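Local coordinates for suppressor of fused family protein (Neisseria gonorrhoeae, PDB 3K5J) that is of unknown function but resembles the N-terminal domain of human Suppressor of fused and may, like it, act through protein binding, at residues A[49-57]-A[68-79]; A[59-67]-A[86-97]. All coordinates share one frame; numbering follows the deposited sequence. Where two conformers were deposited one is given.

Contact 1: residues A[49-57]-A[68-79]; sequences DEPWVYVSS and FIISPFETPEHI
Strand 52-57 pairs antiparallel with strand 65-71 in the central mixed sheet of this Sufu-like domain, and the chain beyond the second strand folds back over one face of the pair as it leads into the start of helix 77-91. Trp52 and Ser71 form one hydrogen-bonded pair, Ser71 N reaching Trp52 O at 2.7 Å; Tyr54 and Ile69 form the next. Val53 faces Ile70 and Val55 faces Phe68 in non-hydrogen-bonded pairs. These four side chains cover one sheet face, where Val53 CG1 meets Phe68 CD1 and Pro51 CG leans on Ile70 CG2 at 3.5 Å, beside Trp139 of strand 135-143.

The face of Trp52, Tyr54, Ile69 and Ser71 receives the returning chain. Glu74 lies across the indole: its CB sits 3.5 Å from the centroid of the six-membered ring of Trp52, a CH-pi contact almost on the ring normal. With CG anti to the backbone N (chi1 -175°) and an extended chain, the Glu74 carboxylate continues over the outer part of the ring, the two planes 17° apart, while its OE2 bonds to Gln42 of the neighbouring strand. Over a face of the Tyr54 ring comes His78 CB, another CH-pi contact, with the two rings oblique to each other. Ser71 OG ties the turn together, accepting from His78 NE2 and donating to Phe73 O. At the far end of its ring, Tyr54 OH takes a hydrogen bond from Thr75 N at 3.1 Å.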
loop_
_atom_site.group_PDB
_atom_site.type_symbol
_atom_site.label_atom_id
_atom_site.label_comp_id
_atom_site.label_asym_id
_atom_site.label_seq_id
_atom_site.Cartn_x
_atom_site.Cartn_y
_atom_site.Cartn_z
ATOM N N ASP A 49 -15.901 -12.844 -0.786
ATOM C CA ASP A 49 -15.349 -12.573 -2.118
ATOM C C ASP A 49 -14.761 -11.162 -2.236
ATOM O O ASP A 49 -14.430 -10.707 -3.334
ATOM C CB ASP A 49 -16.416 -12.804 -3.193
ATOM C CG ASP A 49 -17.616 -11.977 -2.957
ATOM O OD1 ASP A 49 -17.561 -11.205 -1.972
ATOM O OD2 ASP A 49 -18.603 -12.067 -3.703
ATOM N N GLU A 50 -14.626 -10.476 -1.106
ATOM C CA GLU A 50 -14.052 -9.120 -1.004
ATOM C C GLU A 50 -12.750 -9.148 -0.228
ATOM O O GLU A 50 -12.660 -9.864 0.727
ATOM C CB GLU A 50 -15.012 -8.204 -0.245
ATOM C CG GLU A 50 -16.202 -7.827 -1.084
ATOM C CD GLU A 50 -17.246 -7.033 -0.333
ATOM O OE1 GLU A 50 -16.947 -6.498 0.740
ATOM O OE2 GLU A 50 -18.369 -6.938 -0.831
ATOM N N PRO A 51 -11.745 -8.333 -0.620
ATOM C CA PRO A 51 -10.501 -8.282 0.124
ATOM C C PRO A 51 -10.542 -7.325 1.300
ATOM O O PRO A 51 -11.540 -6.661 1.521
ATOM C CB PRO A 51 -9.509 -7.782 -0.919
ATOM C CG PRO A 51 -10.318 -6.839 -1.753
ATOM C CD PRO A 51 -11.696 -7.502 -1.827
ATOM N N TRP A 52 -9.444 -7.314 2.037
ATOM C CA TRP A 52 -9.207 -6.432 3.158
ATOM C C TRP A 52 -8.284 -5.319 2.657
ATOM O O TRP A 52 -7.343 -5.591 1.923
ATOM C CB TRP A 52 -8.509 -7.203 4.246
ATOM C CG TRP A 52 -9.305 -8.397 4.718
ATOM C CD1 TRP A 52 -9.537 -9.575 4.052
ATOM C CD2 TRP A 52 -9.989 -8.489 5.945
ATOM N NE1 TRP A 52 -10.345 -10.398 4.798
ATOM C CE2 TRP A 52 -10.630 -9.754 5.979
ATOM C CE3 TRP A 52 -10.118 -7.641 7.021
ATOM C CZ2 TRP A 52 -11.416 -10.159 7.058
ATOM C CZ3 TRP A 52 -10.865 -8.039 8.091
ATOM C CH2 TRP A 52 -11.502 -9.301 8.105
ATOM N N VAL A 53 -8.555 -4.083 3.034
ATOM C CA VAL A 53 -7.717 -2.984 2.640
ATOM C C VAL A 53 -7.123 -2.312 3.869
ATOM O O VAL A 53 -7.834 -1.942 4.791
ATOM C CB VAL A 53 -8.454 -1.927 1.779
ATOM C CG1 VAL A 53 -7.484 -0.856 1.257
ATOM C CG2 VAL A 53 -9.209 -2.606 0.632
ATOM N N TYR A 54 -5.797 -2.142 3.867
ATOM C CA TYR A 54 -5.054 -1.498 4.943
ATOM C C TYR A 54 -4.435 -0.204 4.432
ATOM O O TYR A 54 -3.694 -0.237 3.438
ATOM C CB TYR A 54 -3.959 -2.409 5.472
ATOM C CG TYR A 54 -4.425 -3.679 6.203
ATOM C CD1 TYR A 54 -4.917 -4.767 5.502
ATOM C CD2 TYR A 54 -4.479 -3.703 7.588
ATOM C CE1 TYR A 54 -5.379 -5.889 6.168
ATOM C CE2 TYR A 54 -4.927 -4.829 8.265
ATOM C CZ TYR A 54 -5.370 -5.927 7.540
ATOM O OH TYR A 54 -5.835 -7.035 8.239
ATOM N N VAL A 55 -4.749 0.920 5.103
ATOM C CA VAL A 55 -4.417 2.234 4.600
ATOM C C VAL A 55 -3.631 3.023 5.664
ATOM O O VAL A 55 -4.022 3.052 6.830
ATOM C CB VAL A 55 -5.691 3.063 4.221
ATOM C CG1 VAL A 55 -5.261 4.417 3.581
ATOM C CG2 VAL A 55 -6.667 2.238 3.342
ATOM N N SER A 56 -2.521 3.651 5.278
ATOM C CA SER A 56 -1.788 4.505 6.199
ATOM C C SER A 56 -2.495 5.830 6.471
ATOM O O SER A 56 -3.205 6.340 5.594
ATOM C CB SER A 56 -0.389 4.764 5.679
ATOM O OG SER A 56 -0.340 5.588 4.511
ATOM N N SER A 57 -2.177 6.426 7.616
ATOM C CA SER A 57 -2.667 7.760 7.924
ATOM C C SER A 57 -1.667 8.527 8.771
ATOM O O SER A 57 -1.453 8.206 9.956
ATOM C CB SER A 57 -4.008 7.660 8.689
ATOM O OG SER A 57 -4.567 8.956 8.940
ATOM N N PHE A 68 -1.681 2.199 0.526
ATOM C CA PHE A 68 -2.548 1.121 0.952
ATOM C C PHE A 68 -2.175 -0.210 0.326
ATOM O O PHE A 68 -1.610 -0.276 -0.775
ATOM C CB PHE A 68 -4.047 1.431 0.690
ATOM C CG PHE A 68 -4.410 1.581 -0.732
ATOM C CD1 PHE A 68 -4.821 0.458 -1.458
ATOM C CD2 PHE A 68 -4.400 2.801 -1.355
ATOM C CE1 PHE A 68 -5.151 0.569 -2.801
ATOM C CE2 PHE A 68 -4.754 2.904 -2.688
ATOM C CZ PHE A 68 -5.122 1.800 -3.421
ATOM N N ILE A 69 -2.544 -1.272 1.039
ATOM C CA ILE A 69 -2.323 -2.676 0.654
ATOM C C ILE A 69 -3.693 -3.341 0.544
ATOM O O ILE A 69 -4.531 -3.196 1.473
ATOM C CB ILE A 69 -1.468 -3.412 1.700
ATOM C CG1 ILE A 69 -0.082 -2.791 1.840
ATOM C CG2 ILE A 69 -1.381 -4.914 1.381
ATOM C CD1 ILE A 69 0.669 -3.099 3.140
ATOM N N ILE A 70 -3.899 -4.057 -0.559
ATOM C CA ILE A 70 -5.121 -4.857 -0.762
ATOM C C ILE A 70 -4.765 -6.313 -0.490
ATOM O O ILE A 70 -3.899 -6.874 -1.150
ATOM C CB ILE A 70 -5.762 -4.696 -2.174
ATOM C CG1 ILE A 70 -5.759 -3.240 -2.657
ATOM C CG2 ILE A 70 -7.148 -5.346 -2.210
ATOM C CD1 ILE A 70 -6.231 -3.084 -4.113
ATOM N N SER A 71 -5.393 -6.909 0.521
ATOM C CA SER A 71 -4.999 -8.227 1.024
ATOM C C SER A 71 -6.099 -9.254 0.864
ATOM O O SER A 71 -7.264 -8.983 1.186
ATOM C CB SER A 71 -4.633 -8.146 2.498
ATOM O OG SER A 71 -4.078 -9.353 2.969
ATOM N N PRO A 72 -5.731 -10.470 0.439
ATOM C CA PRO A 72 -6.759 -11.519 0.321
ATOM C C PRO A 72 -7.355 -11.994 1.642
ATOM O O PRO A 72 -8.448 -12.591 1.659
ATOM C CB PRO A 72 -6.001 -12.648 -0.424
ATOM C CG PRO A 72 -4.597 -12.435 -0.148
ATOM C CD PRO A 72 -4.419 -10.930 -0.057
ATOM N N PHE A 73 -6.634 -11.774 2.718
ATOM C CA PHE A 73 -7.080 -12.169 4.041
ATOM C C PHE A 73 -6.630 -11.147 5.079
ATOM O O PHE A 73 -5.737 -10.323 4.846
ATOM C CB PHE A 73 -6.566 -13.591 4.384
ATOM C CG PHE A 73 -5.058 -13.778 4.159
ATOM C CD1 PHE A 73 -4.124 -13.312 5.084
ATOM C CD2 PHE A 73 -4.598 -14.452 3.045
ATOM C CE1 PHE A 73 -2.736 -13.505 4.879
ATOM C CE2 PHE A 73 -3.214 -14.614 2.817
ATOM C CZ PHE A 73 -2.308 -14.183 3.734
ATOM N N GLU A 74 -7.279 -11.207 6.243
ATOM C CA GLU A 74 -6.922 -10.385 7.382
ATOM C C GLU A 74 -5.604 -10.831 7.925
ATOM O O GLU A 74 -5.369 -12.041 8.180
ATOM C CB GLU A 74 -7.980 -10.546 8.480
ATOM C CG GLU A 74 -7.773 -9.664 9.659
ATOM C CD GLU A 74 -8.879 -9.757 10.697
ATOM O OE1 GLU A 74 -9.553 -10.809 10.761
ATOM O OE2 GLU A 74 -9.067 -8.748 11.425
ATOM N N THR A 75 -4.719 -9.879 8.164
ATOM C CA THR A 75 -3.444 -10.169 8.788
ATOM C C THR A 75 -2.803 -8.901 9.344
ATOM O O THR A 75 -2.707 -7.909 8.638
ATOM C CB THR A 75 -2.447 -10.854 7.853
ATOM O OG1 THR A 75 -1.201 -10.965 8.529
ATOM C CG2 THR A 75 -2.284 -10.175 6.520
ATOM N N PRO A 76 -2.285 -8.960 10.572
ATOM C CA PRO A 76 -1.581 -7.828 11.126
ATOM C C PRO A 76 -0.231 -7.575 10.459
ATOM O O PRO A 76 0.412 -6.536 10.703
ATOM C CB PRO A 76 -1.419 -8.210 12.601
ATOM C CG PRO A 76 -1.378 -9.633 12.576
ATOM C CD PRO A 76 -2.380 -10.045 11.552
ATOM N N GLU A 77 0.202 -8.462 9.580
ATOM C CA GLU A 77 1.410 -8.216 8.817
ATOM C C GLU A 77 1.381 -6.835 8.145
ATOM O O GLU A 77 2.411 -6.153 8.042
ATOM C CB GLU A 77 1.623 -9.323 7.778
ATOM C CG GLU A 77 2.007 -10.670 8.411
ATOM C CD GLU A 77 1.834 -11.837 7.442
ATOM O OE1 GLU A 77 0.675 -12.091 7.030
ATOM O OE2 GLU A 77 2.862 -12.476 7.114
ATOM N N HIS A 78 0.213 -6.452 7.663
ATOM C CA HIS A 78 0.132 -5.189 6.941
ATOM C C HIS A 78 0.222 -3.961 7.838
ATOM O O HIS A 78 0.701 -2.897 7.410
ATOM C CB HIS A 78 -1.121 -5.157 6.069
ATOM C CG HIS A 78 -1.174 -6.305 5.109
ATOM N ND1 HIS A 78 -0.082 -6.683 4.350
ATOM C CD2 HIS A 78 -2.169 -7.175 4.813
ATOM C CE1 HIS A 78 -0.434 -7.727 3.614
ATOM N NE2 HIS A 78 -1.686 -8.055 3.883
ATOM N N ILE A 79 -0.246 -4.101 9.075
ATOM C CA ILE A 79 -0.120 -3.058 10.055
ATOM C C ILE A 79 1.377 -2.839 10.362
ATOM O O ILE A 79 1.871 -1.698 10.377
ATOM C CB ILE A 79 -0.904 -3.379 11.363
ATOM C CG1 ILE A 79 -2.385 -3.601 11.041
ATOM C CG2 ILE A 79 -0.759 -2.268 12.348
ATOM C CD1 ILE A 79 -3.182 -4.191 12.208
#

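Contact 2: residues A[59-67]-A[86-97]; sequences IGQFLGQEF and ASASMHYPDQFQ. With SO4 (sulfate ion), chain B.
Ile59, Phe62 and Leu63, in and around the short helix 60-63, pack against the last turns of helix 77-91 and the 3-10 segment that follows. The apolar part comes in two groups. Ile59 CD1 lies against Ala86 CA, and its CG2 branch touches Ser89 OG. In one of its two conformers, the selenomethionine Met90 side chain curls back on itself, setting its terminal CE against Ile59 CG2 and bringing SE 3.7 Å from Phe62 CB and obliquely beside that ring, 4.4 Å from its centroid, a Met-aromatic contact. Leu63 straddles the other group: CD1 presses tightly on Pro93 CB at 3.5 Å, whereas CD2 meets Phe96 CB. Phe67 CZ approaches Phe96 CB, and the edge of its ring faces Phe96 O.

The polar part centres on the Gln65 amide. Its NE2 donates in its own plane to two acceptors, Phe96 O at 2.9 Å and Gln97 OE1 at 3.0 Å, which fixes the rotation of the amide. The Gln97 amide stands at 77° to it, and the bond meets OE1 from above the carbonyl plane. Gln97 NE2 in turn holds Pro93 O and a water that donates to Leu63 O, bridging the segments.

Helix 30-34 packs on Ala86 through Ile31, Leu35 and Phe38 from the loop beyond that helix lie on Ala86 as well, and on the sheet side Phe138 and Leu140 of strand 135-143 pack on Phe67.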
loop_
_atom_site.group_PDB
_atom_site.type_symbol
_atom_site.label_atom_id
_atom_site.label_comp_id
_atom_site.label_asym_id
_atom_site.label_seq_id
_atom_site.Cartn_x
_atom_site.Cartn_y
_atom_site.Cartn_z
ATOM N N ILE A 59 1.432 9.898 7.036
ATOM C CA ILE A 59 2.559 10.135 6.125
ATOM C C ILE A 59 2.252 11.330 5.238
ATOM O O ILE A 59 3.133 12.102 4.884
ATOM C CB ILE A 59 2.875 8.844 5.265
ATOM C CG1 ILE A 59 3.292 7.663 6.165
ATOM C CG2 ILE A 59 3.888 9.185 4.160
ATOM C CD1 ILE A 59 3.325 6.321 5.517
ATOM N N GLY A 60 0.971 11.509 4.917
ATOM C CA GLY A 60 0.589 12.549 3.961
ATOM C C GLY A 60 0.802 13.970 4.447
ATOM O O GLY A 60 0.969 14.869 3.639
ATOM N N GLN A 61 0.900 14.165 5.748
ATOM C CA GLN A 61 1.175 15.497 6.272
ATOM C C GLN A 61 2.585 15.985 5.907
ATOM O O GLN A 61 2.815 17.194 5.895
ATOM C CB GLN A 61 0.946 15.541 7.784
ATOM C CG GLN A 61 -0.470 15.283 8.214
ATOM C CD GLN A 61 -0.719 15.718 9.645
ATOM O OE1 GLN A 61 -0.283 15.066 10.616
ATOM N NE2 GLN A 61 -1.406 16.888 9.791
ATOM N N PHE A 62 3.511 15.069 5.651
ATOM C CA PHE A 62 4.876 15.432 5.277
ATOM C C PHE A 62 5.184 15.122 3.821
ATOM O O PHE A 62 5.906 15.867 3.187
ATOM C CB PHE A 62 5.860 14.718 6.214
ATOM C CG PHE A 62 5.678 15.102 7.662
ATOM C CD1 PHE A 62 6.335 16.213 8.181
ATOM C CD2 PHE A 62 4.797 14.382 8.507
ATOM C CE1 PHE A 62 6.153 16.588 9.508
ATOM C CE2 PHE A 62 4.584 14.781 9.840
ATOM C CZ PHE A 62 5.288 15.881 10.330
ATOM N N LEU A 63 4.621 14.026 3.280
ATOM C CA LEU A 63 4.970 13.517 1.953
ATOM C C LEU A 63 3.957 13.903 0.863
ATOM O O LEU A 63 4.278 13.874 -0.334
ATOM C CB LEU A 63 5.065 11.981 2.035
ATOM C CG LEU A 63 5.807 11.223 0.984
ATOM C CD1 LEU A 63 7.280 11.598 1.088
ATOM C CD2 LEU A 63 5.606 9.708 1.130
ATOM N N GLY A 64 2.721 14.191 1.268
ATOM C CA GLY A 64 1.663 14.480 0.317
ATOM C C GLY A 64 0.872 13.267 -0.209
ATOM O O GLY A 64 -0.013 13.395 -1.060
ATOM N N GLN A 65 1.203 12.083 0.327
ATOM C CA GLN A 65 0.508 10.859 -0.048
ATOM C C GLN A 65 0.513 9.870 1.139
ATOM O O GLN A 65 1.386 9.919 1.998
ATOM C CB GLN A 65 1.068 10.198 -1.318
ATOM C CG GLN A 65 2.591 10.005 -1.264
ATOM C CD GLN A 65 3.372 10.922 -2.162
ATOM O OE1 GLN A 65 2.863 11.956 -2.596
ATOM N NE2 GLN A 65 4.636 10.575 -2.407
ATOM N N GLU A 66 -0.498 9.018 1.100
ATOM C CA GLU A 66 -0.617 7.820 1.916
ATOM C C GLU A 66 -0.528 6.602 1.006
ATOM O O GLU A 66 -0.558 6.735 -0.228
ATOM C CB GLU A 66 -1.958 7.788 2.630
ATOM C CG GLU A 66 -2.237 8.947 3.564
ATOM C CD GLU A 66 -1.372 9.096 4.799
ATOM O OE1 GLU A 66 -0.579 8.175 5.105
ATOM O OE2 GLU A 66 -1.479 10.177 5.462
ATOM N N PHE A 67 -0.461 5.419 1.626
ATOM C CA PHE A 67 -0.263 4.166 0.907
ATOM C C PHE A 67 -1.275 3.123 1.395
ATOM O O PHE A 67 -1.664 3.116 2.572
ATOM C CB PHE A 67 1.154 3.652 1.137
ATOM C CG PHE A 67 2.218 4.613 0.681
ATOM C CD1 PHE A 67 2.529 4.715 -0.675
ATOM C CD2 PHE A 67 2.790 5.510 1.548
ATOM C CE1 PHE A 67 3.456 5.627 -1.101
ATOM C CE2 PHE A 67 3.701 6.459 1.091
ATOM C CZ PHE A 67 4.025 6.521 -0.220
ATOM N N ALA A 86 6.194 3.987 7.270
ATOM C CA ALA A 86 6.048 5.319 7.827
ATOM C C ALA A 86 7.437 5.816 8.261
ATOM O O ALA A 86 7.822 6.939 7.950
ATOM C CB ALA A 86 5.107 5.291 9.032
ATOM N N SER A 87 8.173 4.994 9.009
ATOM C CA SER A 87 9.541 5.360 9.422
ATOM C C SER A 87 10.429 5.609 8.211
ATOM O O SER A 87 11.152 6.624 8.142
ATOM C CB SER A 87 10.140 4.226 10.268
ATOM O OG SER A 87 11.538 4.439 10.450
ATOM N N ALA A 88 10.418 4.679 7.263
ATOM C CA ALA A 88 11.278 4.763 6.073
ATOM C C ALA A 88 10.980 5.996 5.228
ATOM O O ALA A 88 11.890 6.691 4.723
ATOM C CB ALA A 88 11.171 3.513 5.236
ATOM N N SER A 89 9.691 6.317 5.096
ATOM C CA SER A 89 9.296 7.434 4.235
ATOM C C SER A 89 9.697 8.779 4.847
ATOM O O SER A 89 9.905 9.753 4.103
ATOM C CB SER A 89 7.787 7.383 3.948
ATOM O OG SER A 89 7.062 7.695 5.104
HETATM N N MSE A 90 9.756 8.873 6.180
HETATM C CA MSE A 90 10.210 10.097 6.845
HETATM C C MSE A 90 11.717 10.302 6.653
HETATM O O MSE A 90 12.185 11.438 6.548
HETATM C CB MSE A 90 9.862 10.094 8.337
HETATM C CG MSE A 90 8.357 10.219 8.655
HETATM SE SE MSE A 90 7.349 11.692 7.807
HETATM C CE MSE A 90 6.506 10.791 6.269
ATOM N N HIS A 91 12.468 9.206 6.566
ATOM C CA HIS A 91 13.929 9.279 6.361
ATOM C C HIS A 91 14.345 9.428 4.909
ATOM O O HIS A 91 15.331 10.118 4.587
ATOM C CB HIS A 91 14.598 8.071 6.978
ATOM C CG HIS A 91 14.646 8.134 8.463
ATOM N ND1 HIS A 91 14.243 7.095 9.263
ATOM C CD2 HIS A 91 15.014 9.136 9.301
ATOM C CE1 HIS A 91 14.442 7.418 10.529
ATOM N NE2 HIS A 91 14.870 8.663 10.584
ATOM N N TYR A 92 13.581 8.786 4.026
ATOM C CA TYR A 92 13.923 8.654 2.617
ATOM C C TYR A 92 12.735 8.998 1.712
ATOM O O TYR A 92 12.278 8.148 0.925
ATOM C CB TYR A 92 14.435 7.246 2.320
ATOM C CG TYR A 92 15.568 6.806 3.206
ATOM C CD1 TYR A 92 16.845 7.369 3.085
ATOM C CD2 TYR A 92 15.359 5.890 4.214
ATOM C CE1 TYR A 92 17.885 6.974 3.926
ATOM C CE2 TYR A 92 16.379 5.490 5.056
ATOM C CZ TYR A 92 17.633 6.041 4.923
ATOM O OH TYR A 92 18.645 5.622 5.777
ATOM N N PRO A 93 12.209 10.228 1.841
ATOM C CA PRO A 93 10.991 10.554 1.065
ATOM C C PRO A 93 11.115 10.370 -0.455
ATOM O O PRO A 93 10.128 10.050 -1.130
ATOM C CB PRO A 93 10.714 12.011 1.448
ATOM C CG PRO A 93 12.077 12.531 1.869
ATOM C CD PRO A 93 12.695 11.382 2.608
ATOM N N ASP A 94 12.295 10.578 -1.027
ATOM C CA ASP A 94 12.454 10.407 -2.468
ATOM C C ASP A 94 12.175 8.973 -2.903
ATOM O O ASP A 94 11.867 8.742 -4.083
ATOM C CB ASP A 94 13.880 10.808 -2.947
ATOM C CG ASP A 94 14.201 12.264 -2.748
ATOM O OD1 ASP A 94 13.361 13.069 -2.341
ATOM O OD2 ASP A 94 15.373 12.620 -3.022
ATOM N N GLN A 95 12.294 8.016 -1.983
ATOM C CA GLN A 95 12.056 6.623 -2.356
ATOM C C GLN A 95 10.592 6.225 -2.239
ATOM O O GLN A 95 10.226 5.092 -2.573
ATOM C CB GLN A 95 12.914 5.671 -1.528
ATOM C CG GLN A 95 14.413 5.915 -1.730
ATOM C CD GLN A 95 14.806 5.972 -3.182
ATOM O OE1 GLN A 95 14.442 5.096 -3.971
ATOM N NE2 GLN A 95 15.530 7.020 -3.554
ATOM N N PHE A 96 9.752 7.160 -1.812
ATOM C CA PHE A 96 8.328 6.838 -1.600
ATOM C C PHE A 96 7.440 7.668 -2.517
ATOM O O PHE A 96 6.482 8.298 -2.115
ATOM C CB PHE A 96 7.981 6.970 -0.108
ATOM C CG PHE A 96 8.514 5.827 0.674
ATOM C CD1 PHE A 96 9.808 5.811 1.133
ATOM C CD2 PHE A 96 7.728 4.713 0.845
ATOM C CE1 PHE A 96 10.310 4.712 1.811
ATOM C CE2 PHE A 96 8.187 3.615 1.502
ATOM C CZ PHE A 96 9.488 3.575 1.954
ATOM N N GLN A 97 7.800 7.615 -3.782
ATOM C CA GLN A 97 7.113 8.342 -4.824
ATOM C C GLN A 97 6.546 7.370 -5.837
ATOM O O GLN A 97 7.014 6.221 -5.924
ATOM C CB GLN A 97 8.089 9.336 -5.491
ATOM C CG GLN A 97 8.726 10.309 -4.548
ATOM C CD GLN A 97 7.742 11.229 -3.846
ATOM O OE1 GLN A 97 6.659 11.568 -4.379
ATOM N NE2 GLN A 97 8.090 11.626 -2.646
HETATM S S SO4 B . -3.513 17.798 12.814
HETATM O O1 SO4 B . -4.169 16.495 12.842
HETATM O O2 SO4 B . -2.092 17.664 12.519
HETATM O O3 SO4 B . -4.184 18.619 11.801
HETATM O O4 SO4 B . -3.660 18.464 14.118
HETATM O O HOH W 1 6.654 13.871 -1.640
#

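Strand 65-71 and helix 77-91 serve both contacts, each at opposite ends: contact 1 takes the strand's exit and the helix's first turn, contact 2 the strand's entry and the helix's last turns. Contact 1 is mostly buried, and its backbone ladder belongs to the sheet itself, with aromatic faces packed beneath the returning chain. Contact 2 is partly buried and lies farther from the chain's centre; every direct hydrogen bond starts from a side-chain amide, one ending on a backbone carbonyl, alongside a water bridge and aliphatic and selenium-aromatic packing. The two meet where strand 52-57 continues its pairing: Ser56 N lies 2.9 Å from Phe67 O, and Ser56 OG 2.7 Å from Glu66 OE1, both probable hydrogen bonds.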